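Geranylgeranyl pyrophosphate synthase (Corynebacterium glutamicum, PDB 3LK5) probably acts as a magnesium-dependent prenyltransferase of isoprenoid biosynthesis, joining allylic and homoallylic diphosphates into longer prenyl diphosphates. Local coordinates at residues R64-A70 against A94-E98. Sequence-based numbering, arbitrary orientation.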
loop_
_atom_site.group_PDB
_atom_site.type_symbol
_atom_site.label_atom_id
_atom_site.label_comp_id
_atom_site.label_asym_id
_atom_site.label_seq_id
_atom_site.Cartn_x
_atom_site.Cartn_y
_atom_site.Cartn_z
ATOM N N ARG A 64 -16.907 -11.509 0.722
ATOM C CA ARG A 64 -17.214 -10.341 -0.143
ATOM C C ARG A 64 -18.218 -9.348 0.516
ATOM O O ARG A 64 -19.024 -8.732 -0.173
ATOM C CB ARG A 64 -17.737 -10.776 -1.525
ATOM C CG ARG A 64 -16.956 -11.957 -2.192
ATOM C CD ARG A 64 -15.436 -11.729 -2.278
ATOM N NE ARG A 64 -14.877 -12.791 -3.125
ATOM C CZ ARG A 64 -13.592 -12.979 -3.389
ATOM N NH1 ARG A 64 -12.660 -12.156 -2.888
ATOM N NH2 ARG A 64 -13.235 -14.009 -4.157
ATOM N N ILE A 65 -18.178 -9.253 1.838
ATOM C CA ILE A 65 -19.138 -8.411 2.581
ATOM C C ILE A 65 -18.955 -6.928 2.227
ATOM O O ILE A 65 -19.924 -6.156 2.149
ATOM C CB ILE A 65 -19.003 -8.650 4.121
ATOM C CG1 ILE A 65 -20.180 -8.021 4.868
ATOM C CG2 ILE A 65 -17.762 -8.052 4.682
ATOM C CD1 ILE A 65 -21.503 -8.388 4.257
ATOM N N ARG A 66 -17.697 -6.523 1.984
ATOM C CA ARG A 66 -17.441 -5.102 1.721
ATOM C C ARG A 66 -17.973 -4.675 0.353
ATOM O O ARG A 66 -18.709 -3.707 0.283
ATOM C CB ARG A 66 -15.956 -4.702 1.985
ATOM C CG ARG A 66 -15.549 -4.899 3.448
ATOM C CD ARG A 66 -14.038 -4.779 3.700
ATOM N NE ARG A 66 -13.773 -5.205 5.074
ATOM C CZ ARG A 66 -13.700 -6.471 5.481
ATOM N NH1 ARG A 66 -13.830 -7.467 4.624
ATOM N NH2 ARG A 66 -13.490 -6.737 6.767
ATOM N N PRO A 67 -17.657 -5.421 -0.741
ATOM C CA PRO A 67 -18.307 -5.097 -2.013
ATOM C C PRO A 67 -19.811 -5.225 -1.922
ATOM O O PRO A 67 -20.539 -4.454 -2.536
ATOM C CB PRO A 67 -17.793 -6.191 -2.980
ATOM C CG PRO A 67 -16.489 -6.618 -2.412
ATOM C CD PRO A 67 -16.637 -6.471 -0.894
ATOM N N LEU A 68 -20.287 -6.187 -1.149
ATOM C CA LEU A 68 -21.756 -6.318 -0.987
ATOM C C LEU A 68 -22.402 -5.061 -0.375
ATOM O O LEU A 68 -23.437 -4.583 -0.837
ATOM C CB LEU A 68 -22.055 -7.543 -0.124
ATOM C CG LEU A 68 -23.543 -7.924 0.042
ATOM C CD1 LEU A 68 -24.386 -7.960 -1.283
ATOM C CD2 LEU A 68 -23.585 -9.267 0.774
ATOM N N TYR A 69 -21.764 -4.493 0.647
ATOM C CA TYR A 69 -22.248 -3.251 1.233
ATOM C C TYR A 69 -22.109 -2.060 0.308
ATOM O O TYR A 69 -22.992 -1.214 0.295
ATOM C CB TYR A 69 -21.615 -2.972 2.620
ATOM C CG TYR A 69 -22.393 -3.619 3.753
ATOM C CD1 TYR A 69 -21.791 -4.543 4.587
ATOM C CD2 TYR A 69 -23.745 -3.280 3.980
ATOM C CE1 TYR A 69 -22.500 -5.132 5.637
ATOM C CE2 TYR A 69 -24.451 -3.842 5.013
ATOM C CZ TYR A 69 -23.820 -4.757 5.849
ATOM O OH TYR A 69 -24.528 -5.313 6.897
ATOM N N ALA A 70 -21.013 -1.966 -0.461
ATOM C CA ALA A 70 -20.905 -0.904 -1.442
ATOM C C ALA A 70 -22.062 -0.979 -2.465
ATOM O O ALA A 70 -22.685 0.033 -2.816
ATOM C CB ALA A 70 -19.530 -0.966 -2.160
ATOM N N ALA A 94 -17.059 -1.546 -6.534
ATOM C CA ALA A 94 -17.352 -2.384 -5.388
ATOM C C ALA A 94 -16.330 -3.484 -5.140
ATOM O O ALA A 94 -15.887 -3.700 -3.998
ATOM C CB ALA A 94 -18.826 -2.988 -5.519
ATOM N N ALA A 95 -15.937 -4.157 -6.218
ATOM C CA ALA A 95 -15.034 -5.299 -6.128
ATOM C C ALA A 95 -13.623 -4.899 -5.722
ATOM O O ALA A 95 -12.902 -5.707 -5.114
ATOM C CB ALA A 95 -14.994 -6.056 -7.498
ATOM N N SER A 96 -13.233 -3.661 -6.039
ATOM C CA SER A 96 -11.858 -3.192 -5.724
ATOM C C SER A 96 -11.583 -3.301 -4.208
ATOM O O SER A 96 -10.434 -3.443 -3.777
ATOM C CB SER A 96 -11.638 -1.743 -6.194
ATOM O OG SER A 96 -12.354 -0.854 -5.336
ATOM N N LEU A 97 -12.637 -3.205 -3.394
ATOM C CA LEU A 97 -12.496 -3.389 -1.949
ATOM C C LEU A 97 -11.872 -4.714 -1.540
ATOM O O LEU A 97 -11.219 -4.787 -0.497
ATOM C CB LEU A 97 -13.859 -3.256 -1.246
ATOM C CG LEU A 97 -14.503 -1.881 -1.447
ATOM C CD1 LEU A 97 -15.848 -1.851 -0.736
ATOM C CD2 LEU A 97 -13.614 -0.756 -0.875
ATOM N N GLU A 98 -12.059 -5.763 -2.350
ATOM C CA GLU A 98 -11.397 -7.043 -2.054
ATOM C C GLU A 98 -9.869 -6.951 -2.099
ATOM O O GLU A 98 -9.176 -7.700 -1.397
ATOM C CB GLU A 98 -11.842 -8.122 -3.042
ATOM C CG GLU A 98 -13.298 -8.509 -2.815
ATOM C CD GLU A 98 -13.520 -8.996 -1.348
ATOM O OE1 GLU A 98 -12.862 -9.969 -0.900
ATOM O OE2 GLU A 98 -14.281 -8.365 -0.622
HETATM O O HOH W 1 -13.992 -11.202 1.236
HETATM O O HOH W 2 -15.053 -8.107 2.075
#
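Arg64 and Glu98 form a salt bridge, with Arg64 NH1 donating to Glu98 OE1 at 3.0 Å and an N-H...O angle of 161°. OE1 lies at the guanidinium edge, near its plane, but is met on the anti side of the carboxylate, tilted out of that plane. The two flat groups stand almost perpendicular, 87° apart. Arg64 bends at chi2 (-53°), which brings its CD alongside the carboxylate, 3.4 Å from Glu98 OE1. NH1 also donates to the carbonyl of Val58, which helps to fix the guanidinium.

Each carboxylate oxygen of Glu98 also accepts from a water. One links OE1 to the backbone N of Arg64; the other joins OE2 to both N and NH1 of Arg66.

Helices 65-78 and 87-111 run nearly antiparallel here, within the all-helical fold of the polyprenyl synthases. Their segment axes approach to 7.5 Å. Pro67 is a knob in the hole formed by Ala94, Ala95, Leu97 and Glu98. Its CB rests 3.3 Å from Ala94 O, while CD lies against Glu98 OE2. Ala70 CB meets Ala94 CB at 4.0 Å. Leu97 extends CD1 over the backbone of Arg66, 3.6 Å from Arg66 O, and touches Ala70 CB. The Arg66 chain, extended from CG to NE, leads away to pack on Tyr219 of helix 205-231. Its side chain is about 9 Å from that of Asp108, which binds magnesium in this protein, though none is bound to this chain.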